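Local coordinates for protein maleylpyruvate isomerase (PDB 2V6K) that catalyses the glutathione-dependent isomerisation of maleylpyruvate to fumarylpyruvate in bacterial naphthalene degradation, working as a homodimeric zeta-class glutathione transferase, at residues S11-L17 and L53-L57; R18-L23 and A201-P207; A47-Q51 and V63-S67; I108-L114 and W131-I136. One frame throughout, in Å; residues are numbered along the deposited sequence.

Interaction 1: S11-L17 and L53-L57; sequences SGTSHRL and LVPAL. With TGG (gamma-glutamyl-S-(1,2-dicarboxyethyl)cysteinylglycine), chain C.
The N-terminal turns of helix 12-24, with Ser11 at the N-cap, pack against an extended segment whose Pro55 CA lies 5.3 Å from Ser14 CA. Leu53, extended, sets its CA 3.4 Å from OC2 of the bound glutathione conjugate TGG. Val54 follows with phi/psi -111/154 and pairs antiparallel-fashion with the cysteinyl backbone of TGG: Val54 N donates to TGG OC2 (2.8 Å), and TGG NN2 donates to Val54 O (2.8 Å). The same Val54 O accepts from Thr13 OG1 (2.8 Å; Thr13 chi1 p), while Val54 CG2 meets Ser14 OG at 3.6 Å. A cis peptide leads into Pro55, the cis-proline of the thioredoxin-like glutathione transferase domain, which presents the valine backbone to glutathione. Pro55 CG touches Leu17 CD2 (3.6 Å), and Pro55 CD lies 3.4 Å from Thr13 OG1. Beyond it, Ala56 and Leu57 enter strand 56-58. Across the site, Gly12 N donates to TGG OE2 (2.9 Å), and Ser11 OG stands 3.2 Å from TGG SG2 and hydrogen-bonds Ser14 OG (2.8 Å).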
# COMPACT_ATOMS: atom_id res chain seq x y z
N SER A 11 1.16 -9.02 14.86
CA SER A 11 1.17 -8.76 13.43
C SER A 11 0.45 -7.46 13.17
O SER A 11 -0.73 -7.32 13.52
CB SER A 11 0.46 -9.90 12.70
OG SER A 11 0.05 -9.49 11.41
N GLY A 12 1.15 -6.50 12.58
CA GLY A 12 0.60 -5.18 12.32
C GLY A 12 -0.61 -5.19 11.41
O GLY A 12 -1.60 -4.52 11.69
N THR A 13 -0.54 -5.94 10.32
CA THR A 13 -1.66 -6.01 9.38
C THR A 13 -2.83 -6.78 9.98
O THR A 13 -3.99 -6.48 9.68
CB THR A 13 -1.27 -6.64 8.05
OG1 THR A 13 -0.63 -7.89 8.31
CG2 THR A 13 -0.32 -5.73 7.28
N SER A 14 -2.55 -7.77 10.82
CA SER A 14 -3.62 -8.48 11.53
C SER A 14 -4.31 -7.54 12.50
O SER A 14 -5.54 -7.48 12.55
CB SER A 14 -3.05 -9.67 12.31
OG SER A 14 -2.51 -10.65 11.43
N HIS A 15 -3.52 -6.82 13.29
CA HIS A 15 -3.99 -5.83 14.25
C HIS A 15 -4.86 -4.78 13.55
O HIS A 15 -5.96 -4.46 14.03
CB HIS A 15 -2.73 -5.23 14.90
CG HIS A 15 -2.97 -4.27 16.02
ND1 HIS A 15 -1.93 -3.63 16.66
CD2 HIS A 15 -4.11 -3.82 16.61
CE1 HIS A 15 -2.41 -2.83 17.59
NE2 HIS A 15 -3.73 -2.93 17.59
N ARG A 16 -4.37 -4.27 12.42
CA ARG A 16 -5.09 -3.30 11.59
C ARG A 16 -6.50 -3.79 11.24
O ARG A 16 -7.49 -3.07 11.42
CB ARG A 16 -4.25 -3.07 10.32
CG ARG A 16 -4.76 -2.04 9.33
CD ARG A 16 -4.06 -2.23 7.99
NE ARG A 16 -2.64 -1.93 8.10
CZ ARG A 16 -1.75 -2.14 7.13
NH1 ARG A 16 -2.14 -2.70 5.98
NH2 ARG A 16 -0.48 -1.81 7.31
N LEU A 17 -6.58 -5.02 10.75
CA LEU A 17 -7.87 -5.58 10.36
C LEU A 17 -8.75 -5.89 11.57
O LEU A 17 -9.97 -5.68 11.53
CB LEU A 17 -7.67 -6.80 9.46
CG LEU A 17 -8.94 -7.53 9.00
CD1 LEU A 17 -9.94 -6.58 8.35
CD2 LEU A 17 -8.56 -8.62 8.02
N LEU A 53 0.81 -14.60 3.23
CA LEU A 53 0.92 -13.55 4.24
C LEU A 53 -0.39 -13.45 5.00
O LEU A 53 -1.43 -13.94 4.53
CB LEU A 53 1.23 -12.20 3.60
CG LEU A 53 2.51 -12.10 2.75
CD1 LEU A 53 2.53 -10.80 1.96
CD2 LEU A 53 3.76 -12.23 3.61
N VAL A 54 -0.34 -12.84 6.18
CA VAL A 54 -1.57 -12.62 6.96
C VAL A 54 -1.91 -11.13 7.01
O VAL A 54 -1.02 -10.28 6.88
CB VAL A 54 -1.49 -13.23 8.39
CG1 VAL A 54 -1.33 -14.75 8.32
CG2 VAL A 54 -0.37 -12.59 9.22
N PRO A 55 -3.19 -10.79 7.18
CA PRO A 55 -4.35 -11.66 7.38
C PRO A 55 -5.01 -12.13 6.09
O PRO A 55 -4.79 -11.57 5.02
CB PRO A 55 -5.31 -10.75 8.14
CG PRO A 55 -5.06 -9.39 7.52
CD PRO A 55 -3.57 -9.36 7.27
N ALA A 56 -5.83 -13.17 6.23
CA ALA A 56 -6.79 -13.57 5.22
C ALA A 56 -8.12 -13.74 5.93
O ALA A 56 -8.16 -14.19 7.07
CB ALA A 56 -6.37 -14.87 4.54
N LEU A 57 -9.20 -13.38 5.25
CA LEU A 57 -10.52 -13.43 5.85
C LEU A 57 -11.42 -14.32 5.01
O LEU A 57 -11.76 -13.98 3.87
CB LEU A 57 -11.10 -12.01 5.96
CG LEU A 57 -12.45 -11.87 6.68
CD1 LEU A 57 -12.35 -12.27 8.14
CD2 LEU A 57 -12.97 -10.45 6.55
OC1 TGG C . -1.93 -5.53 4.19
CO1 TGG C . -1.79 -6.68 3.71
OT1 TGG C . -2.58 -7.62 3.93
CA1 TGG C . -0.62 -6.91 2.80
NN1 TGG C . -0.36 -5.72 2.00
CB1 TGG C . 0.64 -7.21 3.61
CG1 TGG C . 0.51 -8.50 4.39
CD1 TGG C . 1.80 -9.03 4.98
OE1 TGG C . 2.89 -8.13 4.97
NN2 TGG C . 1.57 -9.55 6.30
CA2 TGG C . 2.63 -9.78 7.25
CO2 TGG C . 3.17 -11.14 6.84
OC2 TGG C . 2.27 -12.20 7.06
NN3 TGG C . 4.51 -11.41 7.26
CA3 TGG C . 5.05 -12.75 7.14
CO3 TGG C . 6.42 -12.69 6.54
OC3 TGG C . 6.91 -11.58 6.24
OT3 TGG C . 7.02 -13.79 6.38
CB2 TGG C . 1.92 -9.65 8.58
SG2 TGG C . 2.82 -10.16 9.99
CD2 TGG C . 4.17 -9.07 10.29
CE2 TGG C . 3.64 -7.75 10.83
OE2 TGG C . 3.81 -7.45 12.03
OF2 TGG C . 3.04 -6.98 10.04
CF2 TGG C . 5.05 -9.81 11.29
CH2 TGG C . 6.37 -9.15 11.57
OI2 TGG C . 6.78 -8.26 10.80
OJ2 TGG C . 7.01 -9.52 12.58

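Interaction 2: R18-L23 and A201-P207; sequences RIALNL and AFRRAAP
Segment 18-23 of helix 12-24 and segment 201-205 of the short helix 200-205 cross with their N-to-C directions 137° apart and their axes 8.3 Å apart at closest approach. The nearest CA pairs are Arg18-Ala205 at 5.2 Å and Asn22-Ala201 at 5.0 Å. Arg18 (chi1 m, chi2 t, chi3 m) turns the edge of its guanidinium to the C-terminal end of the second helix, where NE and NH2 both donate to Ala205 O, at 2.9 and 3.0 Å. NH1 also donates to Phe8 O and NH2 to Trp9 O. Asn22 (chi1 m) donates through ND2 to Ala201 O at 3.0 Å and to a water, also at 3.0 Å, which in turn donates to Arg204 O (2.9 Å); Asn22 OD1 is satisfied by Tyr28 OH. The Arg204 guanidinium lays one face over Asn22 ND2 while its NE forms a salt bridge with Asp200. Ile19 CG2 makes a CH-pi contact 3.6 Å from the Phe202 ring centroid, Ile19 CG1 meets Ala205 CB at 3.6 Å, and Leu23 CD2 meets Ala201 CB at 3.7 Å. This is an interdomain helix packing of the glutathione transferase fold, fastening the C-terminal region to the first helix of the thioredoxin-like domain.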
# COMPACT_ATOMS: atom_id res chain seq x y z
N ARG A 18 -8.14 -6.37 12.66
CA ARG A 18 -8.92 -6.63 13.87
C ARG A 18 -9.59 -5.36 14.38
O ARG A 18 -10.73 -5.41 14.82
CB ARG A 18 -8.06 -7.24 14.98
CG ARG A 18 -7.64 -8.68 14.71
CD ARG A 18 -6.96 -9.33 15.91
NE ARG A 18 -5.82 -8.59 16.46
CZ ARG A 18 -4.53 -8.94 16.31
NH1 ARG A 18 -4.19 -10.01 15.60
NH2 ARG A 18 -3.59 -8.20 16.88
N ILE A 19 -8.89 -4.22 14.31
CA ILE A 19 -9.49 -2.96 14.74
C ILE A 19 -10.73 -2.65 13.91
O ILE A 19 -11.78 -2.33 14.45
CB ILE A 19 -8.51 -1.77 14.68
CG1 ILE A 19 -7.32 -1.98 15.62
CG2 ILE A 19 -9.24 -0.47 15.04
CD1 ILE A 19 -6.13 -1.05 15.33
N ALA A 20 -10.61 -2.77 12.59
CA ALA A 20 -11.72 -2.47 11.68
C ALA A 20 -12.91 -3.40 11.94
O ALA A 20 -14.05 -2.94 12.03
CB ALA A 20 -11.27 -2.56 10.23
N LEU A 21 -12.65 -4.70 12.08
CA LEU A 21 -13.71 -5.66 12.39
C LEU A 21 -14.40 -5.32 13.70
O LEU A 21 -15.63 -5.36 13.77
CB LEU A 21 -13.15 -7.09 12.44
CG LEU A 21 -12.77 -7.71 11.10
CD1 LEU A 21 -11.82 -8.86 11.31
CD2 LEU A 21 -14.01 -8.18 10.35
N ASN A 22 -13.62 -4.98 14.72
CA ASN A 22 -14.20 -4.65 16.03
C ASN A 22 -15.01 -3.37 15.99
O ASN A 22 -16.08 -3.29 16.61
CB ASN A 22 -13.11 -4.54 17.10
CG ASN A 22 -12.44 -5.86 17.39
OD1 ASN A 22 -12.84 -6.91 16.88
ND2 ASN A 22 -11.39 -5.82 18.21
N LEU A 23 -14.54 -2.36 15.25
CA LEU A 23 -15.29 -1.12 15.13
C LEU A 23 -16.64 -1.37 14.47
O LEU A 23 -17.64 -0.74 14.84
CB LEU A 23 -14.50 -0.07 14.36
CG LEU A 23 -13.36 0.61 15.13
CD1 LEU A 23 -12.45 1.36 14.18
CD2 LEU A 23 -13.90 1.55 16.20
N ALA A 201 -12.98 -1.17 21.08
CA ALA A 201 -12.70 -1.84 19.82
C ALA A 201 -11.20 -1.97 19.57
O ALA A 201 -10.73 -2.99 19.07
CB ALA A 201 -13.38 -1.12 18.66
N PHE A 202 -10.46 -0.93 19.94
CA PHE A 202 -9.00 -0.95 19.82
C PHE A 202 -8.37 -1.85 20.88
O PHE A 202 -7.48 -2.64 20.58
CB PHE A 202 -8.43 0.47 19.91
CG PHE A 202 -8.63 1.30 18.67
CD1 PHE A 202 -7.61 1.43 17.73
CD2 PHE A 202 -9.83 1.98 18.45
CE1 PHE A 202 -7.77 2.21 16.59
CE2 PHE A 202 -10.01 2.76 17.30
CZ PHE A 202 -8.98 2.87 16.37
N ARG A 203 -8.84 -1.73 22.12
CA ARG A 203 -8.30 -2.55 23.20
C ARG A 203 -8.42 -4.04 22.88
O ARG A 203 -7.47 -4.80 23.08
CB ARG A 203 -8.99 -2.23 24.52
CG ARG A 203 -8.69 -0.83 25.03
CD ARG A 203 -9.42 -0.54 26.33
NE ARG A 203 -8.98 0.73 26.89
CZ ARG A 203 -9.32 1.19 28.09
NH1 ARG A 203 -10.12 0.48 28.88
NH2 ARG A 203 -8.86 2.36 28.51
N ARG A 204 -9.58 -4.44 22.37
CA ARG A 204 -9.84 -5.85 22.08
C ARG A 204 -9.00 -6.36 20.91
O ARG A 204 -8.77 -7.56 20.79
CB ARG A 204 -11.32 -6.10 21.82
CG ARG A 204 -12.17 -6.06 23.09
CD ARG A 204 -13.61 -6.50 22.84
NE ARG A 204 -14.35 -5.54 22.02
CZ ARG A 204 -14.74 -5.74 20.77
NH1 ARG A 204 -14.47 -6.89 20.16
NH2 ARG A 204 -15.41 -4.79 20.12
N ALA A 205 -8.55 -5.44 20.06
CA ALA A 205 -7.78 -5.78 18.86
C ALA A 205 -6.27 -5.86 19.11
O ALA A 205 -5.54 -6.38 18.26
CB ALA A 205 -8.07 -4.77 17.76
N ALA A 206 -5.82 -5.32 20.24
CA ALA A 206 -4.38 -5.21 20.51
C ALA A 206 -3.73 -6.59 20.60
O ALA A 206 -4.36 -7.53 21.07
CB ALA A 206 -4.14 -4.42 21.78
N PRO A 207 -2.47 -6.72 20.14
CA PRO A 207 -1.74 -7.99 20.19
C PRO A 207 -1.84 -8.75 21.53
O PRO A 207 -2.12 -9.95 21.53
CB PRO A 207 -0.30 -7.56 19.91
CG PRO A 207 -0.46 -6.43 18.97
CD PRO A 207 -1.66 -5.67 19.49
O HOH W 1 -9.87 -8.36 18.20

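Interaction 3: A47-Q51 and V63-S67; sequences ALNPQ and VLIQS. With TGG (gamma-glutamyl-S-(1,2-dicarboxyethyl)cysteinylglycine), chain C.
Running nearly alongside each other, with end-to-end directions 22° apart, segments 47-51 and 63-67 are linked mainly by side chains: CA atoms are 6.7 Å apart at Leu48-Val63 and 7.0 Å at Asn49-Ile65. Leu48 (chi1 m, chi2 t) brings CD2 to 4.3 Å from Val63 CG2, with Val63 chi1 t. Asn49 (chi1 t) closes an Asx turn, its OD1 accepting from Gln51 N at 2.9 Å, and its CG rests 3.4 Å from CG2 of Ile65, which has chi1 p and chi2 t. Gln51 stretches out with both chi1 and chi2 t, so that its OE1 accepts from Gln66 NE2 at 2.9 Å. Gln66 folds back with chi1 and chi2 both m; its NE2 and Gln51 NE2 each also bond Asp104 OD2 of the second subunit.

Gln66 has a positive phi (74/97) and occupies the N-cap position before helix 67-77. Its OE1 accepts from the amino nitrogen NN1 of TGG at 2.7 Å, while Ser67 (chi1 p) donates from N to TGG OT1 at 2.9 Å and from OG to TGG OC1 at 2.6 Å. This Gln-Ser turn after the edge strand of the thioredoxin-like domain is the glutathione transferase G-site element that holds the gamma-glutamyl end of glutathione.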
# COMPACT_ATOMS: atom_id res chain seq x y z
N ALA A 47 -2.81 -22.79 0.12
CA ALA A 47 -4.09 -23.17 -0.48
C ALA A 47 -5.18 -22.13 -0.20
O ALA A 47 -6.08 -21.95 -1.01
CB ALA A 47 -4.52 -24.54 0.01
N LEU A 48 -5.08 -21.46 0.94
CA LEU A 48 -6.02 -20.40 1.30
C LEU A 48 -5.61 -19.08 0.66
O LEU A 48 -6.45 -18.38 0.09
CB LEU A 48 -6.11 -20.25 2.82
CG LEU A 48 -6.63 -21.45 3.62
CD1 LEU A 48 -6.25 -21.33 5.08
CD2 LEU A 48 -8.14 -21.62 3.46
N ASN A 49 -4.32 -18.76 0.75
CA ASN A 49 -3.77 -17.50 0.27
C ASN A 49 -2.45 -17.73 -0.47
O ASN A 49 -1.43 -18.00 0.16
CB ASN A 49 -3.54 -16.54 1.44
CG ASN A 49 -2.90 -15.24 1.01
OD1 ASN A 49 -2.74 -14.99 -0.19
ND2 ASN A 49 -2.52 -14.41 1.97
N PRO A 50 -2.44 -17.58 -1.81
CA PRO A 50 -1.22 -17.92 -2.54
C PRO A 50 -0.05 -16.99 -2.20
O PRO A 50 1.11 -17.33 -2.44
CB PRO A 50 -1.62 -17.77 -4.01
CG PRO A 50 -2.77 -16.81 -3.99
CD PRO A 50 -3.50 -17.09 -2.71
N GLN A 51 -0.36 -15.82 -1.66
CA GLN A 51 0.66 -14.87 -1.26
C GLN A 51 1.35 -15.27 0.06
O GLN A 51 2.44 -14.78 0.36
CB GLN A 51 0.06 -13.47 -1.15
CG GLN A 51 1.10 -12.40 -1.30
CD GLN A 51 0.54 -11.00 -1.21
OE1 GLN A 51 -0.64 -10.78 -0.92
NE2 GLN A 51 1.41 -10.03 -1.46
N VAL A 63 -12.25 -16.63 0.32
CA VAL A 63 -11.14 -16.10 1.11
C VAL A 63 -10.63 -14.79 0.52
O VAL A 63 -10.17 -14.73 -0.62
CB VAL A 63 -9.97 -17.11 1.23
CG1 VAL A 63 -8.88 -16.56 2.14
CG2 VAL A 63 -10.46 -18.45 1.76
N LEU A 64 -10.74 -13.74 1.32
CA LEU A 64 -10.27 -12.42 0.94
C LEU A 64 -8.86 -12.20 1.46
O LEU A 64 -8.53 -12.61 2.57
CB LEU A 64 -11.17 -11.34 1.54
CG LEU A 64 -12.68 -11.44 1.29
CD1 LEU A 64 -13.36 -10.24 1.90
CD2 LEU A 64 -13.01 -11.55 -0.19
N ILE A 65 -8.04 -11.55 0.64
CA ILE A 65 -6.70 -11.18 1.05
C ILE A 65 -6.50 -9.68 0.89
O ILE A 65 -7.35 -8.99 0.30
CB ILE A 65 -5.60 -11.97 0.27
CG1 ILE A 65 -5.58 -11.57 -1.21
CG2 ILE A 65 -5.80 -13.47 0.45
CD1 ILE A 65 -4.30 -11.97 -1.94
N GLN A 66 -5.37 -9.19 1.41
CA GLN A 66 -4.98 -7.77 1.36
C GLN A 66 -5.78 -6.89 2.31
O GLN A 66 -6.88 -6.44 1.98
CB GLN A 66 -5.00 -7.22 -0.06
CG GLN A 66 -3.82 -7.72 -0.87
CD GLN A 66 -2.49 -7.21 -0.35
OE1 GLN A 66 -2.40 -6.12 0.22
NE2 GLN A 66 -1.44 -8.01 -0.54
N SER A 67 -5.22 -6.64 3.49
CA SER A 67 -5.94 -5.84 4.48
C SER A 67 -6.50 -4.51 3.94
O SER A 67 -7.60 -4.14 4.31
CB SER A 67 -5.14 -5.67 5.78
OG SER A 67 -4.01 -4.83 5.63
OC1 TGG C . -1.93 -5.53 4.19
CO1 TGG C . -1.79 -6.68 3.71
OT1 TGG C . -2.58 -7.62 3.93
CA1 TGG C . -0.62 -6.91 2.80
NN1 TGG C . -0.36 -5.72 2.00
CB1 TGG C . 0.64 -7.21 3.61
CG1 TGG C . 0.51 -8.50 4.39
CD1 TGG C . 1.80 -9.03 4.98
OE1 TGG C . 2.89 -8.13 4.97
NN2 TGG C . 1.57 -9.55 6.30
CA2 TGG C . 2.63 -9.78 7.25
CO2 TGG C . 3.17 -11.14 6.84
OC2 TGG C . 2.27 -12.20 7.06
NN3 TGG C . 4.51 -11.41 7.26
CA3 TGG C . 5.05 -12.75 7.14
CO3 TGG C . 6.42 -12.69 6.54
OC3 TGG C . 6.91 -11.58 6.24
OT3 TGG C . 7.02 -13.79 6.38
CB2 TGG C . 1.92 -9.65 8.58
SG2 TGG C . 2.82 -10.16 9.99
CD2 TGG C . 4.17 -9.07 10.29
CE2 TGG C . 3.64 -7.75 10.83
OE2 TGG C . 3.81 -7.45 12.03
OF2 TGG C . 3.04 -6.98 10.04
CF2 TGG C . 5.05 -9.81 11.29
CH2 TGG C . 6.37 -9.15 11.57
OI2 TGG C . 6.78 -8.26 10.80
OJ2 TGG C . 7.01 -9.52 12.58

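Interaction 4: I108-L114 and W131-I136; sequences INNRRIL and WCGTWI. With TGG (gamma-glutamyl-S-(1,2-dicarboxyethyl)cysteinylglycine), chain C.
Two hydrogen bonds fasten the segment leading into helix 111-121 to helix 125-149: the indole Trp131 NE1 donates to Ile108 O at 2.9 Å, and Asn109 ND2 donates to Cys132 O at 3.2 Å. The closest CA pairs are Asn109-Cys132 at 5.6 Å and Ile108-Trp135 at 7.2 Å. Trp131 chi1 is t and Asn109 chi1 is m, which bring the two donors to their carbonyls. Asn110 is extended (phi/psi -63/152) at the N-cap position and points its CB away from helix 125-149. Its OD1 accepts from TGG NN3 at 2.9 Å, and Arg112 N donates to TGG OC3 at 2.9 Å. Through these two bonds the start of a helix in the all-helical C-terminal domain of the glutathione transferase fold holds the glycyl end of the conjugate, on the side turned from the tryptophans. Arg111 N makes a weak bond to OI2 of the TGG dicarboxyethyl group at 3.0 Å, and the Arg111 side chain is salt-bridged to Glu38. In the buried packing, Ile108 CG2 sits over one face of Trp135, 3.6 Å from the centroid of its five-membered ring, and also 3.6 Å from Trp131 CZ2. Leu114 CD2 meets Trp131 CD1 at 3.7 Å and Cys132 SG at 3.8 Å, and Ile113 CG2 lies 3.9 Å from Trp131 CZ2. Tyr116 of the second subunit meets Trp131 edge-to-face and also approaches Trp135.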
# COMPACT_ATOMS: atom_id res chain seq x y z
N ILE A 108 8.01 -2.27 4.53
CA ILE A 108 9.47 -2.18 4.52
C ILE A 108 10.08 -2.88 5.72
O ILE A 108 11.24 -3.32 5.67
CB ILE A 108 9.95 -0.70 4.54
CG1 ILE A 108 9.09 0.21 3.66
CG2 ILE A 108 11.41 -0.62 4.12
CD1 ILE A 108 9.06 -0.17 2.21
N ASN A 109 9.31 -2.99 6.81
CA ASN A 109 9.81 -3.55 8.06
C ASN A 109 9.24 -4.93 8.37
O ASN A 109 9.47 -5.48 9.45
CB ASN A 109 9.49 -2.61 9.22
CG ASN A 109 10.21 -1.29 9.11
OD1 ASN A 109 11.18 -1.14 8.36
ND2 ASN A 109 9.73 -0.30 9.86
N ASN A 110 8.52 -5.49 7.41
CA ASN A 110 7.87 -6.78 7.55
C ASN A 110 8.88 -7.89 7.76
O ASN A 110 10.02 -7.79 7.29
CB ASN A 110 7.03 -6.99 6.29
CG ASN A 110 6.18 -8.24 6.31
OD1 ASN A 110 5.76 -8.75 7.35
ND2 ASN A 110 5.89 -8.73 5.11
N ARG A 111 8.47 -8.94 8.45
CA ARG A 111 9.35 -10.05 8.83
C ARG A 111 10.25 -10.54 7.69
O ARG A 111 11.47 -10.66 7.87
CB ARG A 111 8.51 -11.21 9.39
CG ARG A 111 9.30 -12.45 9.83
CD ARG A 111 8.36 -13.61 10.17
NE ARG A 111 9.01 -14.67 10.95
CZ ARG A 111 9.72 -15.67 10.44
NH1 ARG A 111 9.95 -15.77 9.14
NH2 ARG A 111 10.24 -16.59 11.25
N ARG A 112 9.66 -10.81 6.53
CA ARG A 112 10.44 -11.37 5.41
C ARG A 112 11.56 -10.44 4.98
O ARG A 112 12.62 -10.90 4.53
CB ARG A 112 9.53 -11.69 4.22
CG ARG A 112 8.86 -10.46 3.63
CD ARG A 112 7.79 -10.74 2.59
NE ARG A 112 7.41 -9.47 1.99
CZ ARG A 112 7.06 -9.28 0.73
NH1 ARG A 112 6.91 -10.30 -0.11
NH2 ARG A 112 6.82 -8.03 0.33
N ILE A 113 11.34 -9.14 5.09
CA ILE A 113 12.35 -8.16 4.70
C ILE A 113 13.49 -8.20 5.70
O ILE A 113 14.66 -8.25 5.33
CB ILE A 113 11.75 -6.74 4.63
CG1 ILE A 113 10.47 -6.70 3.78
CG2 ILE A 113 12.80 -5.74 4.14
CD1 ILE A 113 10.63 -7.14 2.33
N LEU A 114 13.15 -8.19 6.99
CA LEU A 114 14.17 -8.23 8.03
C LEU A 114 14.98 -9.52 7.96
O LEU A 114 16.20 -9.51 8.17
CB LEU A 114 13.54 -8.04 9.41
CG LEU A 114 12.64 -6.80 9.55
CD1 LEU A 114 12.21 -6.64 11.00
CD2 LEU A 114 13.32 -5.53 9.07
N TRP A 131 17.27 0.29 10.60
CA TRP A 131 16.48 0.19 9.38
C TRP A 131 15.03 0.54 9.68
O TRP A 131 14.45 1.44 9.06
CB TRP A 131 16.60 -1.22 8.83
CG TRP A 131 15.62 -1.64 7.74
CD1 TRP A 131 14.37 -2.15 7.92
CD2 TRP A 131 15.87 -1.66 6.33
NE1 TRP A 131 13.80 -2.46 6.69
CE2 TRP A 131 14.72 -2.19 5.71
CE3 TRP A 131 16.96 -1.29 5.53
CZ2 TRP A 131 14.62 -2.34 4.32
CZ3 TRP A 131 16.87 -1.45 4.16
CH2 TRP A 131 15.71 -1.97 3.57
N CYS A 132 14.44 -0.16 10.64
CA CYS A 132 13.03 0.03 10.93
C CYS A 132 12.72 1.46 11.33
O CYS A 132 11.72 2.04 10.88
CB CYS A 132 12.55 -0.94 12.01
SG CYS A 132 12.55 -2.66 11.44
N GLY A 133 13.58 2.04 12.17
CA GLY A 133 13.41 3.42 12.61
C GLY A 133 13.53 4.42 11.47
O GLY A 133 12.86 5.45 11.48
N THR A 134 14.36 4.12 10.48
CA THR A 134 14.49 5.00 9.32
C THR A 134 13.14 5.18 8.62
O THR A 134 12.70 6.31 8.38
CB THR A 134 15.56 4.48 8.34
OG1 THR A 134 16.82 4.44 9.01
CG2 THR A 134 15.68 5.37 7.11
N TRP A 135 12.48 4.07 8.32
CA TRP A 135 11.23 4.14 7.57
C TRP A 135 10.06 4.61 8.42
O TRP A 135 9.21 5.35 7.92
CB TRP A 135 10.95 2.83 6.82
CG TRP A 135 12.23 2.33 6.21
CD1 TRP A 135 12.87 1.16 6.51
CD2 TRP A 135 13.07 3.02 5.27
NE1 TRP A 135 14.04 1.08 5.80
CE2 TRP A 135 14.19 2.20 5.03
CE3 TRP A 135 12.97 4.25 4.60
CZ2 TRP A 135 15.22 2.58 4.16
CZ3 TRP A 135 14.00 4.63 3.73
CH2 TRP A 135 15.10 3.79 3.52
N ILE A 136 10.03 4.21 9.68
CA ILE A 136 8.99 4.69 10.58
C ILE A 136 9.11 6.20 10.79
O ILE A 136 8.12 6.92 10.69
CB ILE A 136 9.01 3.94 11.93
CG1 ILE A 136 8.56 2.50 11.72
CG2 ILE A 136 8.11 4.64 12.95
CD1 ILE A 136 8.88 1.56 12.86
OC1 TGG C . -1.93 -5.53 4.19
CO1 TGG C . -1.79 -6.68 3.71
OT1 TGG C . -2.58 -7.62 3.93
CA1 TGG C . -0.62 -6.91 2.80
NN1 TGG C . -0.36 -5.72 2.00
CB1 TGG C . 0.64 -7.21 3.61
CG1 TGG C . 0.51 -8.50 4.39
CD1 TGG C . 1.80 -9.03 4.98
OE1 TGG C . 2.89 -8.13 4.97
NN2 TGG C . 1.57 -9.55 6.30
CA2 TGG C . 2.63 -9.78 7.25
CO2 TGG C . 3.17 -11.14 6.84
OC2 TGG C . 2.27 -12.20 7.06
NN3 TGG C . 4.51 -11.41 7.26
CA3 TGG C . 5.05 -12.75 7.14
CO3 TGG C . 6.42 -12.69 6.54
OC3 TGG C . 6.91 -11.58 6.24
OT3 TGG C . 7.02 -13.79 6.38
CB2 TGG C . 1.92 -9.65 8.58
SG2 TGG C . 2.82 -10.16 9.99
CD2 TGG C . 4.17 -9.07 10.29
CE2 TGG C . 3.64 -7.75 10.83
OE2 TGG C . 3.81 -7.45 12.03
OF2 TGG C . 3.04 -6.98 10.04
CF2 TGG C . 5.05 -9.81 11.29
CH2 TGG C . 6.37 -9.15 11.57
OI2 TGG C . 6.78 -8.26 10.80
OJ2 TGG C . 7.01 -9.52 12.58

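How the interactions relate
Interactions 1, 3 and 4 share one TGG molecule: interaction 3 binds its gamma-glutamyl end, interaction 1 its cysteinyl part and one dicarboxyethyl carboxylate, interaction 4 chiefly its glycyl end. Interactions 1 and 3, centres 11 Å apart, join directly through neighbouring strands, with Leu57 O 2.8 Å from Leu64 N, and through Arg16 NH1, 2.9 Å from Ser67 OG. Interaction 4 lies across the ligand, its centre about 17 Å from that of interaction 1. Interaction 2 continues helix 12-24 away from the pocket; His15 CD2 lies 3.4 Å from Ala205 O. Its centre is about 23 Å from that of interaction 4. The second subunit packs on interactions 3 and 4 and also reaches Leu53 of interaction 1.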